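PDB 1YNB: 5'-deoxynucleotidase from Archaeoglobus fulgidus, which probably hydrolyses 2'-deoxyribonucleoside 5'-phosphates to the 2'-deoxyribonucleoside and phosphate, with cobalt or manganese ions as cofactor. Local coordinates for residues Ser26-Lys30 with Leu31-Leu35; Ala50-Leu53 with Ala54-Gly58; Gly98-Glu101 with Glu102-Trp106; Tyr141-Arg144 with Phe145-Val149. All blocks are in the same frame, centred on the assembly; numbering follows the deposited sequence.

Contact 1 (Ser26-Lys30 with Leu31-Leu35); sequences SGWLK and LGIRL
Leu-31 folds back over the turn made by Gly-27, Trp-28 and Lys-30. Its CB sits 3.4 Å from Trp-28 O. CG lies anti to its own carbonyl carbon, and the two methyls part from there. CD1 is the branch on the Lys-30 side, 3.7 Å from Gly-27 O and close to Lys-30 CG as well. CD2 goes the other way and reaches the edge of the Trp-28 indole, 4.2 Å from CE3 and near the ring plane. Ile-33 comes to the same tryptophan from further along the chain. It lies beside Trp-28, pointing the same way, with CD1 4.0 Å from Trp-28 CB.

Lys-30 runs over the outside of the turn. Its chi1 of 67° sets CG between the backbone N and the carbonyl carbon. The last bend, at chi4, brings NZ down to Gly-27 O at 2.8 Å, in the carbonyl plane and on a lone pair. The backbone bonds are of the i-to-i+3 kind. Leu-31 N gives to Trp-28 O at 3.0 Å, and Gly-32 N gives to Leu-29 O at 3.0 Å. The amide of Ile-33 is buried and has no partner in the model. Gly-32 has a positive phi of 88°, where the chain turns away.

Trp-28 NE1 is held by Glu-37, and Tyr-135 meets the indole edge to face. The arrangement is a short run of 3-10-type turns in the HD-domain segment that connects helix 8-18 to helix 39-56.

Contact 2 (Ala50-Leu53 with Ala54-Gly58); sequences AFIL and ALKSG
Leu-55 lies over one face of the Phe-51 ring, one turn further along helix 39-56, which ends here in a Schellman motif. Leu-55 CG stands above the ring, offset toward its rim. The methyl CD1 makes the nearest approach, 3.5 Å from Phe-51 CE2. Phe-51 CG is anti to the backbone N (chi1 179°), and this swings the ring toward the leucine. On the neighbouring flank Ile-52 CG2 lies alongside Lys-56 CG at 4.0 Å.

Regular i-to-i+4 bonds hold these side chains in step. The one from Leu-55 N to Phe-51 O is 3.0 Å long. Beyond them, Ala-64 of helix 61-73 touches both Phe-51 and Leu-55. Phe-73 of the third subunit meets the Phe-51 ring edge to face. Leu-53 points instead to helices 117-135 and 154-166.

At the helix end Gly-58, with positive phi, is the C-prime residue, and its N bonds to Leu-55 O at 2.9 Å. Ser-57 OG donates to Leu-53 O, beside a weak bond from the Ser-57 backbone N. With an alanine in place of Ser-57, Leu-53 O would probably be left with little more than that weak bond. The hydroxyl bond, from Ser-57 OG to Leu-53 O, is 2.7 Å long, with the donor tilted 30° from the carbonyl plane.

Contact 3 (Gly98-Glu101 with Glu102-Trp106); sequences GARE and EQLSW
The Arg-100 guanidinium stands clear of Leu-104, which meets the carbons CG and CD of that arginine instead. The Gln-103 amide is turned into the protein, where NE2 bonds to Leu-76 O and to Glu-16 OE2. The Trp-106 ring meets Phe-13 of helix 8-18 with the planes at about 40°. It also packs on Ile-52 of the third subunit.

Arg-100 and Leu-104 lie side by side and point the same way. Leu-104 CD1 touches Arg-100 CG and CD alike, each at 3.7 Å. The arginine starts anti to its own N (chi1 171°), which carries CG toward the C-terminal end of the helix. It then bends at chi2 and chi3, and the guanidinium turns back toward the N-terminal end, away from the leucine. On another flank Glu-102 CG sits tightly against Gly-98 O at 3.1 Å, with the chain extended beyond CG.

Glu-102 N bonds to Gly-98 O at 3.2 Å. Gln-103 N gives to Ala-99 O at 2.9 Å. Leu-104 N has two acceptors: Arg-100 O at 2.8 Å, and more weakly Glu-101 O at 3.2 Å. Ser-105 OG then reaches back to Glu-102 O at 3.2 Å.

The change from i+4 to i+3 partners is typical of a helix C-terminus. Here it closes helix 96-103 against helices 8-18 and 78-81 within the HD-domain region.

Contact 4 (Tyr141-Arg144 with Phe145-Val149); sequences YAIR and FAENV
Phe-145 lays the edge of its ring against Ala-142 O, which lies in the ring plane 3.6 Å from CD2. The same oxygen takes the bond from Phe-145 N at 3.1 Å. Ala-146 N repeats the step to Ile-143 O at 3.0 Å, and Glu-147 N repeats it to Arg-144 O at 3.2 Å.

Glu-147 turns back over this turn. Its CG lies 3.3 Å from Ile-143 O, and its OE2 reaches 3.8 Å from Ile-143 CG2. The other oxygen, OE1, makes a long salt bridge of 3.6 Å with Arg-144 NE, though its place in the model is doubtful. The guanidinium and carboxylate planes are 64° apart. Arg-144 CG, anti to the carbonyl carbon (chi1 -68°), lies over a face of the Tyr-141 ring. Were Glu-147 an alanine, the carboxylate would be gone, and Ile-143 CG2 would probably lose its cover while the Arg-144 guanidinium is likely to be freer to turn.

Outward, Ala-146 O accepts from Tyr-160 OH, and Ile-143 and Ala-146 pack on helix 117-135. Repeated i-to-i+3 bonds are the mark of a 3-10 helix. This one lies in the connection from helix 117-135 to helix 154-166.

How the contacts relate
Contacts 1 and 4 are neighbours, with centres about 14 Å apart. Trp-28 CZ3 meets Phe-145 CD2 at 3.4 Å, and Leu-31 CD2 packs 3.6 Å from Ala-142 CA, so two connecting segments far apart in sequence share one apolar patch. Contacts 2 and 3 are remote within the chain, about 29 Å between centres. They come together across an interface with the third subunit. Contacts 1 and 2 lie on opposite sides of the chain's centre. His-42, His-74, Asp-75 and Asp-124 converge in an HD-type pattern, probably the metal site, though no metal is bound to them here. Trp-28 and Arg-100 lie near these residues without touching them.

Contact 1 (Ser26-Lys30 with Leu31-Leu35)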
loop_
_atom_site.group_PDB
_atom_site.type_symbol
_atom_site.label_atom_id
_atom_site.label_comp_id
_atom_site.label_asym_id
_atom_site.label_seq_id
_atom_site.Cartn_x
_atom_site.Cartn_y
_atom_site.Cartn_z
ATOM N N SER A 26 8.598 9.277 -13.624
ATOM C CA SER A 26 9.953 9.833 -13.772
ATOM C C SER A 26 10.315 11.213 -13.321
ATOM O O SER A 26 11.510 11.445 -13.008
ATOM C CB SER A 26 10.410 9.686 -15.236
ATOM O OG SER A 26 9.579 10.490 -16.069
ATOM N N GLY A 27 9.347 12.121 -13.332
ATOM C CA GLY A 27 9.561 13.507 -12.934
ATOM C C GLY A 27 10.093 13.638 -11.530
ATOM O O GLY A 27 10.839 14.587 -11.211
ATOM N N TRP A 28 9.724 12.689 -10.665
ATOM C CA TRP A 28 10.205 12.728 -9.290
ATOM C C TRP A 28 11.663 12.349 -9.063
ATOM O O TRP A 28 12.242 12.762 -8.059
ATOM C CB TRP A 28 9.421 11.794 -8.405
ATOM C CG TRP A 28 7.907 11.973 -8.498
ATOM C CD1 TRP A 28 7.020 11.044 -8.956
ATOM C CD2 TRP A 28 7.149 13.128 -8.126
ATOM N NE1 TRP A 28 5.728 11.553 -8.894
ATOM C CE2 TRP A 28 5.783 12.835 -8.387
ATOM C CE3 TRP A 28 7.479 14.394 -7.603
ATOM C CZ2 TRP A 28 4.771 13.753 -8.143
ATOM C CZ3 TRP A 28 6.469 15.317 -7.366
ATOM C CH2 TRP A 28 5.119 14.989 -7.634
ATOM N N LEU A 29 12.221 11.531 -9.940
ATOM C CA LEU A 29 13.577 11.052 -9.772
ATOM C C LEU A 29 14.616 12.159 -9.670
ATOM O O LEU A 29 15.546 12.031 -8.882
ATOM C CB LEU A 29 13.962 10.125 -10.917
ATOM C CG LEU A 29 13.058 8.879 -11.035
ATOM C CD1 LEU A 29 13.293 8.236 -12.394
ATOM C CD2 LEU A 29 13.340 7.925 -9.896
ATOM N N LYS A 30 14.466 13.216 -10.472
ATOM C CA LYS A 30 15.450 14.296 -10.419
ATOM C C LYS A 30 15.380 15.082 -9.120
ATOM O O LYS A 30 16.341 15.815 -8.778
ATOM C CB LYS A 30 15.314 15.221 -11.633
ATOM C CG LYS A 30 14.051 16.001 -11.691
ATOM C CD LYS A 30 13.992 16.753 -13.026
ATOM C CE LYS A 30 12.684 17.520 -13.176
ATOM N NZ LYS A 30 11.461 16.621 -13.071
ATOM N N LEU A 31 14.282 14.946 -8.375
ATOM C CA LEU A 31 14.168 15.619 -7.090
ATOM C C LEU A 31 14.842 14.800 -6.002
ATOM O O LEU A 31 14.834 15.208 -4.838
ATOM C CB LEU A 31 12.716 15.824 -6.692
ATOM C CG LEU A 31 11.995 17.054 -7.218
ATOM C CD1 LEU A 31 12.036 17.030 -8.718
ATOM C CD2 LEU A 31 10.543 17.080 -6.699
ATOM N N GLY A 32 15.364 13.642 -6.377
ATOM C CA GLY A 32 16.063 12.766 -5.434
ATOM C C GLY A 32 15.194 11.784 -4.676
ATOM O O GLY A 32 15.667 11.087 -3.784
ATOM N N ILE A 33 13.917 11.710 -5.045
ATOM C CA ILE A 33 12.989 10.761 -4.420
ATOM C C ILE A 33 13.346 9.405 -4.971
ATOM O O ILE A 33 13.181 9.127 -6.144
ATOM C CB ILE A 33 11.519 11.129 -4.744
ATOM C CG1 ILE A 33 11.198 12.477 -4.105
ATOM C CG2 ILE A 33 10.578 10.047 -4.207
ATOM C CD1 ILE A 33 10.025 13.219 -4.736
ATOM N N ARG A 34 13.873 8.535 -4.115
ATOM C CA ARG A 34 14.364 7.245 -4.575
ATOM C C ARG A 34 13.449 6.143 -5.038
ATOM O O ARG A 34 13.795 5.385 -5.945
ATOM C CB ARG A 34 15.316 6.664 -3.522
ATOM C CG ARG A 34 16.596 7.449 -3.460
ATOM C CD ARG A 34 17.412 7.183 -4.737
ATOM N NE ARG A 34 18.486 6.207 -4.494
ATOM C CZ ARG A 34 19.155 5.556 -5.444
ATOM N NH1 ARG A 34 18.856 5.729 -6.729
ATOM N NH2 ARG A 34 20.191 4.790 -5.120
ATOM N N LEU A 35 12.324 5.985 -4.394
ATOM C CA LEU A 35 11.410 4.910 -4.836
ATOM C C LEU A 35 10.136 5.671 -4.985
ATOM O O LEU A 35 9.290 5.665 -4.086
ATOM C CB LEU A 35 11.233 3.881 -3.730
ATOM C CG LEU A 35 12.514 3.093 -3.489
ATOM C CD1 LEU A 35 12.404 2.299 -2.172
ATOM C CD2 LEU A 35 12.724 2.165 -4.657
#

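Contact 2 (Ala50-Leu53 with Ala54-Gly58)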
loop_
_atom_site.group_PDB
_atom_site.type_symbol
_atom_site.label_atom_id
_atom_site.label_comp_id
_atom_site.label_asym_id
_atom_site.label_seq_id
_atom_site.Cartn_x
_atom_site.Cartn_y
_atom_site.Cartn_z
ATOM N N ALA A 50 -11.090 10.672 -10.803
ATOM C CA ALA A 50 -11.939 10.933 -11.975
ATOM C C ALA A 50 -13.389 10.553 -11.643
ATOM O O ALA A 50 -14.326 11.258 -12.037
ATOM C CB ALA A 50 -11.437 10.168 -13.177
ATOM N N PHE A 51 -13.550 9.457 -10.908
ATOM C CA PHE A 51 -14.859 8.984 -10.436
ATOM C C PHE A 51 -15.456 10.111 -9.579
ATOM O O PHE A 51 -16.593 10.551 -9.788
ATOM C CB PHE A 51 -14.658 7.739 -9.593
ATOM C CG PHE A 51 -15.918 7.173 -9.020
ATOM C CD1 PHE A 51 -16.770 6.404 -9.818
ATOM C CD2 PHE A 51 -16.239 7.384 -7.688
ATOM C CE1 PHE A 51 -17.940 5.842 -9.282
ATOM C CE2 PHE A 51 -17.400 6.834 -7.137
ATOM C CZ PHE A 51 -18.249 6.051 -7.967
ATOM N N ILE A 52 -14.669 10.611 -8.619
ATOM C CA ILE A 52 -15.133 11.696 -7.767
ATOM C C ILE A 52 -15.512 12.957 -8.556
ATOM O O ILE A 52 -16.547 13.588 -8.268
ATOM C CB ILE A 52 -14.058 12.072 -6.726
ATOM C CG1 ILE A 52 -13.932 10.953 -5.684
ATOM C CG2 ILE A 52 -14.453 13.364 -5.992
ATOM C CD1 ILE A 52 -12.674 11.099 -4.782
ATOM N N LEU A 53 -14.676 13.348 -9.510
ATOM C CA LEU A 53 -14.952 14.552 -10.309
ATOM C C LEU A 53 -16.283 14.436 -11.050
ATOM O O LEU A 53 -17.050 15.397 -11.111
ATOM C CB LEU A 53 -13.848 14.814 -11.334
ATOM C CG LEU A 53 -12.496 15.269 -10.745
ATOM C CD1 LEU A 53 -11.490 15.480 -11.841
ATOM C CD2 LEU A 53 -12.685 16.530 -9.943
ATOM N N ALA A 54 -16.544 13.263 -11.615
ATOM C CA ALA A 54 -17.792 13.058 -12.351
ATOM C C ALA A 54 -18.967 13.152 -11.402
ATOM O O ALA A 54 -19.913 13.877 -11.667
ATOM C CB ALA A 54 -17.770 11.694 -13.051
ATOM N N LEU A 55 -18.925 12.443 -10.282
ATOM C CA LEU A 55 -20.041 12.502 -9.364
ATOM C C LEU A 55 -20.320 13.913 -8.855
ATOM O O LEU A 55 -21.483 14.376 -8.851
ATOM C CB LEU A 55 -19.810 11.569 -8.182
ATOM C CG LEU A 55 -19.941 10.065 -8.449
ATOM C CD1 LEU A 55 -19.878 9.326 -7.115
ATOM C CD2 LEU A 55 -21.275 9.755 -9.155
ATOM N N LYS A 56 -19.258 14.597 -8.425
ATOM C CA LYS A 56 -19.384 15.956 -7.911
ATOM C C LYS A 56 -19.813 16.933 -9.001
ATOM O O LYS A 56 -20.238 18.041 -8.701
ATOM C CB LYS A 56 -18.051 16.416 -7.293
ATOM C CG LYS A 56 -17.722 15.752 -5.954
ATOM C CD LYS A 56 -18.470 16.415 -4.806
ATOM C CE LYS A 56 -18.619 15.466 -3.626
ATOM N NZ LYS A 56 -19.233 16.130 -2.440
ATOM N N SER A 57 -19.678 16.539 -10.257
ATOM C CA SER A 57 -20.078 17.390 -11.371
ATOM C C SER A 57 -21.515 17.075 -11.762
ATOM O O SER A 57 -21.984 17.506 -12.811
ATOM C CB SER A 57 -19.183 17.160 -12.583
ATOM O OG SER A 57 -17.875 17.652 -12.347
ATOM N N GLY A 58 -22.183 16.297 -10.923
ATOM C CA GLY A 58 -23.553 15.918 -11.173
ATOM C C GLY A 58 -23.786 14.738 -12.102
ATOM O O GLY A 58 -24.946 14.339 -12.269
#

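Contact 3 (Gly98-Glu101 with Glu102-Trp106)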
loop_
_atom_site.group_PDB
_atom_site.type_symbol
_atom_site.label_atom_id
_atom_site.label_comp_id
_atom_site.label_asym_id
_atom_site.label_seq_id
_atom_site.Cartn_x
_atom_site.Cartn_y
_atom_site.Cartn_z
ATOM N N GLY A 98 0.356 5.373 -32.140
ATOM C CA GLY A 98 0.953 4.155 -32.660
ATOM C C GLY A 98 1.114 3.144 -31.526
ATOM O O GLY A 98 0.743 1.977 -31.657
ATOM N N ALA A 99 1.662 3.600 -30.402
ATOM C CA ALA A 99 1.871 2.733 -29.245
ATOM C C ALA A 99 0.557 2.135 -28.782
ATOM O O ALA A 99 0.449 0.923 -28.605
ATOM C CB ALA A 99 2.516 3.520 -28.101
ATOM N N ARG A 100 -0.447 2.984 -28.589
ATOM C CA ARG A 100 -1.757 2.511 -28.134
ATOM C C ARG A 100 -2.401 1.538 -29.116
ATOM O O ARG A 100 -3.008 0.532 -28.724
ATOM C CB ARG A 100 -2.713 3.681 -27.913
ATOM C CG ARG A 100 -4.136 3.212 -27.645
ATOM C CD ARG A 100 -4.755 3.935 -26.480
ATOM N NE ARG A 100 -5.418 5.175 -26.860
ATOM C CZ ARG A 100 -5.844 6.081 -25.977
ATOM N NH1 ARG A 100 -5.663 5.878 -24.670
ATOM N NH2 ARG A 100 -6.468 7.184 -26.391
ATOM N N GLU A 101 -2.266 1.859 -30.396
ATOM C CA GLU A 101 -2.832 1.037 -31.458
ATOM C C GLU A 101 -2.408 -0.415 -31.280
ATOM O O GLU A 101 -3.239 -1.308 -31.049
ATOM C CB GLU A 101 -2.347 1.543 -32.823
ATOM C CG GLU A 101 -3.335 1.280 -33.934
ATOM C CD GLU A 101 -4.624 2.044 -33.709
ATOM O OE1 GLU A 101 -4.598 3.294 -33.868
ATOM O OE2 GLU A 101 -5.651 1.399 -33.352
ATOM N N GLU A 102 -1.100 -0.626 -31.390
ATOM C CA GLU A 102 -0.499 -1.944 -31.267
ATOM C C GLU A 102 -0.770 -2.564 -29.904
ATOM O O GLU A 102 -1.042 -3.761 -29.801
ATOM C CB GLU A 102 1.002 -1.845 -31.510
ATOM C CG GLU A 102 1.364 -0.908 -32.631
ATOM C CD GLU A 102 2.757 -1.150 -33.158
ATOM O OE1 GLU A 102 3.653 -1.489 -32.352
ATOM O OE2 GLU A 102 2.960 -0.995 -34.384
ATOM N N GLN A 103 -0.711 -1.751 -28.855
ATOM C CA GLN A 103 -0.955 -2.264 -27.521
ATOM C C GLN A 103 -2.366 -2.825 -27.375
ATOM O O GLN A 103 -2.559 -3.870 -26.749
ATOM C CB GLN A 103 -0.717 -1.166 -26.493
ATOM C CG GLN A 103 -0.772 -1.624 -25.063
ATOM C CD GLN A 103 -0.524 -0.467 -24.106
ATOM O OE1 GLN A 103 -1.208 0.566 -24.171
ATOM N NE2 GLN A 103 0.460 -0.628 -23.212
ATOM N N LEU A 104 -3.355 -2.164 -27.975
ATOM C CA LEU A 104 -4.741 -2.633 -27.852
ATOM C C LEU A 104 -5.259 -3.465 -29.019
ATOM O O LEU A 104 -6.473 -3.664 -29.153
ATOM C CB LEU A 104 -5.676 -1.446 -27.626
ATOM C CG LEU A 104 -5.402 -0.699 -26.316
ATOM C CD1 LEU A 104 -6.255 0.531 -26.254
ATOM C CD2 LEU A 104 -5.684 -1.608 -25.124
ATOM N N SER A 105 -4.350 -3.972 -29.845
ATOM C CA SER A 105 -4.737 -4.787 -31.005
ATOM C C SER A 105 -5.652 -5.958 -30.639
ATOM O O SER A 105 -6.453 -6.412 -31.458
ATOM C CB SER A 105 -3.489 -5.325 -31.712
ATOM O OG SER A 105 -2.755 -6.209 -30.877
ATOM N N TRP A 106 -5.547 -6.442 -29.409
ATOM C CA TRP A 106 -6.376 -7.558 -28.981
ATOM C C TRP A 106 -7.857 -7.180 -28.877
ATOM O O TRP A 106 -8.722 -8.054 -28.859
ATOM C CB TRP A 106 -5.899 -8.097 -27.624
ATOM C CG TRP A 106 -6.010 -7.105 -26.518
ATOM C CD1 TRP A 106 -5.084 -6.173 -26.158
ATOM C CD2 TRP A 106 -7.154 -6.883 -25.674
ATOM N NE1 TRP A 106 -5.577 -5.380 -25.143
ATOM C CE2 TRP A 106 -6.844 -5.793 -24.829
ATOM C CE3 TRP A 106 -8.412 -7.500 -25.556
ATOM C CZ2 TRP A 106 -7.746 -5.298 -23.878
ATOM C CZ3 TRP A 106 -9.313 -7.005 -24.606
ATOM C CH2 TRP A 106 -8.972 -5.913 -23.781
#

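Contact 4 (Tyr141-Arg144 with Phe145-Val149)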
loop_
_atom_site.group_PDB
_atom_site.type_symbol
_atom_site.label_atom_id
_atom_site.label_comp_id
_atom_site.label_asym_id
_atom_site.label_seq_id
_atom_site.Cartn_x
_atom_site.Cartn_y
_atom_site.Cartn_z
ATOM N N TYR A 141 10.760 21.172 -2.781
ATOM C CA TYR A 141 10.517 21.551 -4.165
ATOM C C TYR A 141 9.373 20.754 -4.813
ATOM O O TYR A 141 8.787 21.205 -5.788
ATOM C CB TYR A 141 11.785 21.370 -4.984
ATOM C CG TYR A 141 11.701 22.012 -6.353
ATOM C CD1 TYR A 141 11.910 23.383 -6.510
ATOM C CD2 TYR A 141 11.433 21.248 -7.492
ATOM C CE1 TYR A 141 11.860 23.984 -7.774
ATOM C CE2 TYR A 141 11.381 21.829 -8.753
ATOM C CZ TYR A 141 11.599 23.200 -8.882
ATOM O OH TYR A 141 11.568 23.792 -10.122
ATOM N N ALA A 142 9.069 19.585 -4.265
ATOM C CA ALA A 142 7.966 18.772 -4.830
ATOM C C ALA A 142 6.686 19.595 -4.954
ATOM O O ALA A 142 5.855 19.305 -5.805
ATOM C CB ALA A 142 7.703 17.562 -3.955
ATOM N N ILE A 143 6.513 20.605 -4.107
ATOM C CA ILE A 143 5.304 21.423 -4.126
ATOM C C ILE A 143 5.093 22.143 -5.453
ATOM O O ILE A 143 3.969 22.550 -5.746
ATOM C CB ILE A 143 5.266 22.473 -2.947
ATOM C CG1 ILE A 143 3.832 22.979 -2.738
ATOM C CG2 ILE A 143 6.193 23.675 -3.223
ATOM C CD1 ILE A 143 2.912 21.917 -2.140
ATOM N N ARG A 144 6.145 22.290 -6.255
ATOM C CA ARG A 144 5.992 22.986 -7.522
ATOM C C ARG A 144 5.091 22.203 -8.469
ATOM O O ARG A 144 4.452 22.800 -9.347
ATOM C CB ARG A 144 7.342 23.202 -8.220
ATOM C CG ARG A 144 8.295 24.167 -7.528
ATOM C CD ARG A 144 7.624 25.491 -7.199
ATOM N NE ARG A 144 8.588 26.541 -6.867
ATOM C CZ ARG A 144 9.531 26.449 -5.931
ATOM N NH1 ARG A 144 9.660 25.342 -5.199
ATOM N NH2 ARG A 144 10.367 27.472 -5.737
ATOM N N PHE A 145 5.079 20.878 -8.336
ATOM C CA PHE A 145 4.221 20.060 -9.203
ATOM C C PHE A 145 2.740 20.274 -8.862
ATOM O O PHE A 145 1.861 19.819 -9.598
ATOM C CB PHE A 145 4.570 18.558 -9.077
ATOM C CG PHE A 145 5.895 18.158 -9.706
ATOM C CD1 PHE A 145 5.942 17.613 -10.998
ATOM C CD2 PHE A 145 7.083 18.255 -8.981
ATOM C CE1 PHE A 145 7.149 17.160 -11.555
ATOM C CE2 PHE A 145 8.296 17.807 -9.528
ATOM C CZ PHE A 145 8.330 17.256 -10.814
ATOM N N ALA A 146 2.449 20.919 -7.740
ATOM C CA ALA A 146 1.078 21.178 -7.358
ATOM C C ALA A 146 0.710 22.639 -7.563
ATOM O O ALA A 146 -0.406 23.022 -7.259
ATOM C CB ALA A 146 0.850 20.822 -5.906
ATOM N N GLU A 147 1.658 23.451 -8.024
ATOM C CA GLU A 147 1.425 24.876 -8.230
ATOM C C GLU A 147 1.109 25.222 -9.681
ATOM O O GLU A 147 1.574 24.560 -10.611
ATOM C CB GLU A 147 2.656 25.692 -7.744
ATOM C CG GLU A 147 2.835 25.603 -6.213
ATOM C CD GLU A 147 4.079 26.302 -5.639
ATOM O OE1 GLU A 147 5.041 26.515 -6.397
ATOM O OE2 GLU A 147 4.084 26.597 -4.414
ATOM N N ASN A 148 0.326 26.283 -9.852
ATOM C CA ASN A 148 -0.069 26.771 -11.178
ATOM C C ASN A 148 -0.668 25.647 -12.025
ATOM O O ASN A 148 -0.298 25.454 -13.204
ATOM C CB ASN A 148 1.150 27.351 -11.905
ATOM C CG ASN A 148 2.001 28.237 -11.006
ATOM O OD1 ASN A 148 1.496 29.161 -10.351
ATOM N ND2 ASN A 148 3.310 27.958 -10.972
ATOM N N VAL A 149 -1.585 24.899 -11.426
ATOM C CA VAL A 149 -2.199 23.795 -12.137
ATOM C C VAL A 149 -3.422 24.319 -12.840
ATOM O O VAL A 149 -4.260 24.973 -12.224
ATOM C CB VAL A 149 -2.605 22.664 -11.178
ATOM C CG1 VAL A 149 -3.406 21.593 -11.928
ATOM C CG2 VAL A 149 -1.364 22.052 -10.587
#